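Local atomic coordinates of putative isochorismatase (PDB entry 3KL2), a protein that is of unknown function but probably acts as a hydrolase, as its membership of the cysteine hydrolase family suggests. Residues 164-167 against 168-172; 80-83 against 84-88. One frame throughout, in Å; residues are numbered along the deposited sequence.

In the fold
Contacts 1 and 2 both join side chains about a turn apart along the backbone, the first organised by a helix, the second, where no helix exists, by a turn and a water. Contact 1 is wholly buried in helix 164-174, its centre about 9 Å from the centre of the chain, and its charged pair faces the second subunit. Contact 2 has its centre about 20 Å from the centre of the chain, partly buried in the loop between strand 75-78 and helix 96-103, and reaches the third subunit. Repeating backbone bonds and a salt bridge serve the first, a beta turn, a carboxylate and two rings the second. The two do not touch: their nearest atoms are about 6 Å apart.

Contact 1: 164-167 against 168-172; sequences CVES and TMRTG
Two nitrogens of Arg-170 converge on one carboxylate oxygen, OE2 of Glu-166, one helical turn back in helix 164-174, the crossover helix of the beta-alpha-beta unit between strands 153-159 and 178-187. Arg-170 NH2 donates to Glu-166 OE2 at 2.8 Å, nearly along the C-O axis, and Arg-170 NE meets the anti lone pair of the same oxygen at 3.1 Å. This i to i+4 salt bridge is gripped side-on, with the oxygen near the guanidinium plane. The two side chains run side by side in the same direction, their carboxylate and guanidinium planes only 27° apart. With CG of Glu-166 anti to the backbone N (chi1 -152°) and the arginine extended from CG to NE, both charged ends are carried off the same face of the helix. There Arg-170 NH2 also bonds O of Asn-162, and its NH1 bonds OG of Ser-167, both residues of the second subunit. An alanine in place of Arg-170 would probably leave the buried Glu-166 carboxylate without its intrachain countercharge, close to Asp-201, and strip Ser-167 of the second subunit of a donor. Met-169 bends at chi3 (58°) to bring its CE within 3.3 Å of Glu-166 CG. On another side of the helix, Thr-168 touches Ile-31 of strand 26-31, and its OG1 bonds Thr-136 OG1. The carbonyl O of Cys-164 accepts twice from Thr-168, from N at 3.1 Å and from OG1 at 2.8 Å.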
ATOM      1  N   CYS A 164     -15.968   8.558   0.612  1.00 23.83           N
ATOM      2  CA  CYS A 164     -15.325   7.543   1.443  1.00 23.75           C
ATOM      3  C   CYS A 164     -15.862   6.125   1.201  1.00 22.22           C
ATOM      4  O   CYS A 164     -15.097   5.170   1.225  1.00 20.77           O
ATOM      5  CB  CYS A 164     -15.500   7.923   2.927  1.00 24.25           C
ATOM      6  SG  CYS A 164     -15.220   9.725   3.269  1.00 28.44           S
ATOM      7  N   VAL A 165     -17.166   5.973   0.968  1.00 20.84           N
ATOM      8  CA  VAL A 165     -17.690   4.645   0.725  1.00 19.76           C
ATOM      9  C   VAL A 165     -17.183   4.159  -0.630  1.00 20.10           C
ATOM     10  O   VAL A 165     -16.644   3.054  -0.766  1.00 18.89           O
ATOM     11  CB  VAL A 165     -19.241   4.562   0.775  1.00 19.87           C
ATOM     12  CG1 VAL A 165     -19.685   3.237   0.228  1.00 17.72           C
ATOM     13  CG2 VAL A 165     -19.766   4.767   2.205  1.00 16.72           C
ATOM     14  N   GLU A 166     -17.283   5.017  -1.629  1.00 19.92           N
ATOM     15  CA  GLU A 166     -16.801   4.611  -2.923  1.00 20.34           C
ATOM     16  C   GLU A 166     -15.282   4.371  -2.932  1.00 19.72           C
ATOM     17  O   GLU A 166     -14.814   3.454  -3.598  1.00 18.63           O
ATOM     18  CB  GLU A 166     -17.212   5.598  -3.980  1.00 20.89           C
ATOM     19  CG  GLU A 166     -17.346   4.951  -5.333  1.00 24.87           C
ATOM     20  CD  GLU A 166     -17.759   5.916  -6.421  1.00 24.43           C
ATOM     21  OE1 GLU A 166     -18.820   6.514  -6.276  1.00 25.55           O
ATOM     22  OE2 GLU A 166     -17.026   6.054  -7.419  1.00 27.75           O
ATOM     23  N   SER A 167     -14.516   5.185  -2.200  1.00 19.08           N
ATOM     24  CA  SER A 167     -13.061   5.018  -2.204  1.00 19.50           C
ATOM     25  C   SER A 167     -12.630   3.691  -1.574  1.00 19.12           C
ATOM     26  O   SER A 167     -11.747   3.005  -2.093  1.00 19.41           O
ATOM     27  CB  SER A 167     -12.384   6.135  -1.487  1.00 19.11           C
ATOM     28  OG  SER A 167     -12.458   7.277  -2.260  1.00 21.33           O
ATOM     29  N   THR A 168     -13.278   3.349  -0.465  1.00 18.24           N
ATOM     30  CA  THR A 168     -13.057   2.111   0.198  1.00 17.55           C
ATOM     31  C   THR A 168     -13.460   0.892  -0.638  1.00 17.92           C
ATOM     32  O   THR A 168     -12.823  -0.125  -0.576  1.00 19.30           O
ATOM     33  CB  THR A 168     -13.844   2.121   1.489  1.00 17.65           C
ATOM     34  OG1 THR A 168     -13.399   3.227   2.294  1.00 15.37           O
ATOM     35  CG2 THR A 168     -13.694   0.750   2.260  1.00 16.30           C
ATOM     36  N   MET A 169     -14.579   0.962  -1.331  1.00 18.47           N
ATOM     37  CA  MET A 169     -15.005  -0.052  -2.306  1.00 18.34           C
ATOM     38  C   MET A 169     -13.955  -0.243  -3.414  1.00 18.25           C
ATOM     39  O   MET A 169     -13.570  -1.353  -3.762  1.00 17.54           O
ATOM     40  CB  MET A 169     -16.293   0.438  -2.940  1.00 18.76           C
ATOM     41  CG  MET A 169     -16.995  -0.552  -3.945  1.00 19.53           C
ATOM     42  SD  MET A 169     -18.375   0.274  -4.759  1.00 14.71           S
ATOM     43  CE  MET A 169     -17.584   1.665  -5.535  1.00 14.20           C
ATOM     44  N   ARG A 170     -13.464   0.856  -3.972  1.00 18.41           N
ATOM     45  CA  ARG A 170     -12.507   0.731  -5.063  1.00 17.81           C
ATOM     46  C   ARG A 170     -11.245  -0.013  -4.607  1.00 17.33           C
ATOM     47  O   ARG A 170     -10.825  -1.022  -5.216  1.00 15.90           O
ATOM     48  CB  ARG A 170     -12.216   2.086  -5.674  1.00 17.99           C
ATOM     49  CG  ARG A 170     -13.388   2.636  -6.445  1.00 18.33           C
ATOM     50  CD  ARG A 170     -13.214   4.123  -6.806  1.00 19.60           C
ATOM     51  NE  ARG A 170     -14.342   4.588  -7.627  1.00 19.45           N
ATOM     52  CZ  ARG A 170     -14.329   4.696  -8.953  1.00 22.40           C
ATOM     53  NH1 ARG A 170     -13.223   4.435  -9.668  1.00 21.13           N
ATOM     54  NH2 ARG A 170     -15.433   5.112  -9.571  1.00 23.99           N
ATOM     55  N   THR A 171     -10.689   0.438  -3.496  1.00 17.13           N
ATOM     56  CA  THR A 171      -9.477  -0.142  -2.970  1.00 16.52           C
ATOM     57  C   THR A 171      -9.760  -1.581  -2.487  1.00 16.57           C
ATOM     58  O   THR A 171      -8.970  -2.485  -2.723  1.00 17.46           O
ATOM     59  CB  THR A 171      -8.825   0.799  -1.892  1.00 16.70           C
ATOM     60  OG1 THR A 171      -8.573   2.067  -2.495  1.00 14.76           O
ATOM     61  CG2 THR A 171      -7.467   0.268  -1.306  1.00 13.14           C
ATOM     62  N   GLY A 172     -10.875  -1.802  -1.835  1.00 16.98           N
ATOM     63  CA  GLY A 172     -11.272  -3.163  -1.444  1.00 16.83           C
ATOM     64  C   GLY A 172     -11.209  -4.131  -2.599  1.00 17.56           C
ATOM     65  O   GLY A 172     -10.698  -5.285  -2.497  1.00 17.65           O
TER

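Contact 2: 80-83 against 84-88; sequences ITFA and EGYGE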
ATOM      1  N   ILE A  80     -13.647   8.709  11.393  1.00 18.52           N
ATOM      2  CA  ILE A  80     -12.543   9.591  11.034  1.00 18.32           C
ATOM      3  C   ILE A  80     -12.432  10.645  12.148  1.00 18.11           C
ATOM      4  O   ILE A  80     -13.466  11.140  12.611  1.00 18.99           O
ATOM      5  CB  ILE A  80     -12.804  10.198   9.641  1.00 18.01           C
ATOM      6  CG1 ILE A  80     -11.625  11.041   9.161  1.00 21.20           C
ATOM      7  CG2 ILE A  80     -14.006  11.091   9.638  1.00 17.18           C
ATOM      8  CD1 ILE A  80     -11.944  11.865   7.903  1.00 20.36           C
ATOM      9  N   THR A  81     -11.220  11.001  12.576  1.00 18.00           N
ATOM     10  CA  THR A  81     -11.024  12.014  13.626  1.00 17.98           C
ATOM     11  C   THR A  81      -9.761  12.790  13.352  1.00 17.87           C
ATOM     12  O   THR A  81      -8.882  12.241  12.687  1.00 19.11           O
ATOM     13  CB  THR A  81     -10.789  11.356  14.996  1.00 18.48           C
ATOM     14  OG1 THR A  81      -9.567  10.635  14.922  1.00 20.17           O
ATOM     15  CG2 THR A  81     -11.884  10.416  15.384  1.00 16.04           C
ATOM     16  N   PHE A  82      -9.620  14.010  13.889  1.00 16.31           N
ATOM     17  CA  PHE A  82      -8.389  14.801  13.703  1.00 16.34           C
ATOM     18  C   PHE A  82      -7.973  15.431  15.021  1.00 16.33           C
ATOM     19  O   PHE A  82      -8.800  15.946  15.721  1.00 16.24           O
ATOM     20  CB  PHE A  82      -8.519  15.897  12.590  1.00 16.24           C
ATOM     21  CG  PHE A  82      -8.963  15.329  11.249  1.00 17.51           C
ATOM     22  CD1 PHE A  82      -8.044  15.079  10.246  1.00 17.66           C
ATOM     23  CD2 PHE A  82     -10.288  14.971  11.037  1.00 17.21           C
ATOM     24  CE1 PHE A  82      -8.429  14.508   9.039  1.00 17.12           C
ATOM     25  CE2 PHE A  82     -10.686  14.413   9.812  1.00 19.83           C
ATOM     26  CZ  PHE A  82      -9.742  14.181   8.817  1.00 19.37           C
ATOM     27  N   ALA A  83      -6.690  15.353  15.365  1.00 16.04           N
ATOM     28  CA  ALA A  83      -6.177  16.082  16.493  1.00 16.14           C
ATOM     29  C   ALA A  83      -6.537  17.552  16.281  1.00 16.27           C
ATOM     30  O   ALA A  83      -6.462  18.055  15.167  1.00 14.81           O
ATOM     31  CB  ALA A  83      -4.655  15.908  16.624  1.00 15.43           C
ATOM     32  N   GLU A  84      -6.982  18.197  17.361  1.00 16.54           N
ATOM     33  CA  GLU A  84      -7.408  19.591  17.351  1.00 17.23           C
ATOM     34  C   GLU A  84      -6.318  20.483  16.796  1.00 16.06           C
ATOM     35  O   GLU A  84      -5.171  20.343  17.170  1.00 15.74           O
ATOM     36  CB  GLU A  84      -7.755  20.046  18.794  1.00 18.65           C
ATOM     37  CG  GLU A  84      -8.401  21.430  18.967  1.00 21.35           C
ATOM     38  CD  GLU A  84      -8.788  21.650  20.443  1.00 28.83           C
ATOM     39  OE1 GLU A  84      -9.698  20.911  20.925  1.00 33.04           O
ATOM     40  OE2 GLU A  84      -8.149  22.508  21.120  1.00 28.94           O
ATOM     41  N   GLY A  85      -6.719  21.429  15.955  1.00 15.77           N
ATOM     42  CA  GLY A  85      -5.821  22.327  15.244  1.00 15.63           C
ATOM     43  C   GLY A  85      -5.489  21.808  13.838  1.00 14.89           C
ATOM     44  O   GLY A  85      -4.922  22.517  13.058  1.00 14.65           O
ATOM     45  N   TYR A  86      -5.845  20.570  13.527  1.00 14.31           N
ATOM     46  CA  TYR A  86      -5.563  19.972  12.197  1.00 14.83           C
ATOM     47  C   TYR A  86      -4.080  19.928  11.828  1.00 14.12           C
ATOM     48  O   TYR A  86      -3.722  19.903  10.655  1.00 14.36           O
ATOM     49  CB  TYR A  86      -6.413  20.644  11.079  1.00 14.58           C
ATOM     50  CG  TYR A  86      -7.898  20.425  11.300  1.00 15.62           C
ATOM     51  CD1 TYR A  86      -8.506  19.248  10.912  1.00 13.10           C
ATOM     52  CD2 TYR A  86      -8.678  21.372  11.943  1.00 15.84           C
ATOM     53  CE1 TYR A  86      -9.828  19.023  11.150  1.00 13.38           C
ATOM     54  CE2 TYR A  86     -10.046  21.131  12.174  1.00 16.56           C
ATOM     55  CZ  TYR A  86     -10.599  19.961  11.769  1.00 14.86           C
ATOM     56  OH  TYR A  86     -11.952  19.690  11.990  1.00 17.98           O
ATOM     57  N   GLY A  87      -3.220  19.859  12.828  1.00 14.42           N
ATOM     58  CA  GLY A  87      -1.760  19.908  12.605  1.00 14.39           C
ATOM     59  C   GLY A  87      -1.184  18.609  11.989  1.00 14.18           C
ATOM     60  O   GLY A  87       0.022  18.575  11.647  1.00 13.26           O
ATOM     61  N   GLU A  88      -2.040  17.585  11.849  1.00 12.85           N
ATOM     62  CA  GLU A  88      -1.692  16.325  11.186  1.00 14.69           C
ATOM     63  C   GLU A  88      -1.847  16.398   9.661  1.00 15.61           C
ATOM     64  O   GLU A  88      -1.451  15.439   8.955  1.00 16.13           O
ATOM     65  CB  GLU A  88      -2.567  15.129  11.685  1.00 14.13           C
ATOM     66  CG  GLU A  88      -2.529  14.913  13.221  1.00 14.35           C
ATOM     67  CD  GLU A  88      -3.613  13.971  13.732  1.00 15.43           C
ATOM     68  OE1 GLU A  88      -4.819  14.180  13.459  1.00 16.00           O
ATOM     69  OE2 GLU A  88      -3.267  13.002  14.433  1.00 15.75           O
TER
HETATM   70  O   HOH W   1      -4.787  17.102  13.141  1.00 13.00           O
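A type II beta turn from Ala-83 to Tyr-86 reverses the loop that follows strand 75-78, closed by Tyr-86 N donating to Ala-83 O at 3.1 Å. Gly-85 has phi 95°, where a side chain would jam against the preceding carbonyl oxygen. Beyond the turn, Glu-88 folds back: its OE1 accepts from Ala-83 N at 2.9 Å, a fairly straight bond (162°) that arrives from above the carboxylate plane. A water bridges the bend between them, donating to Ala-83 O at 2.8 Å and to Glu-88 OE1 at 2.9 Å while accepting from Glu-88 N. OE2 of the same carboxylate forms a salt bridge with Arg-132, which probably helps hold the group in place. The Tyr-86 ring brings its CE1 to 3.7 Å from Phe-82 CB; the ring planes are inclined at 42°, with centroids 5.7 Å apart. Both rest on Val-100 of helix 96-103, and Tyr-86 OH bonds Ala-105 O. Gly-87 O is bound by Lys-149 of the third subunit, so the loop also meets the assembly. The carboxylate and water are additions particular to this loop; the core of the arrangement is a type II beta turn with glycine at its third position.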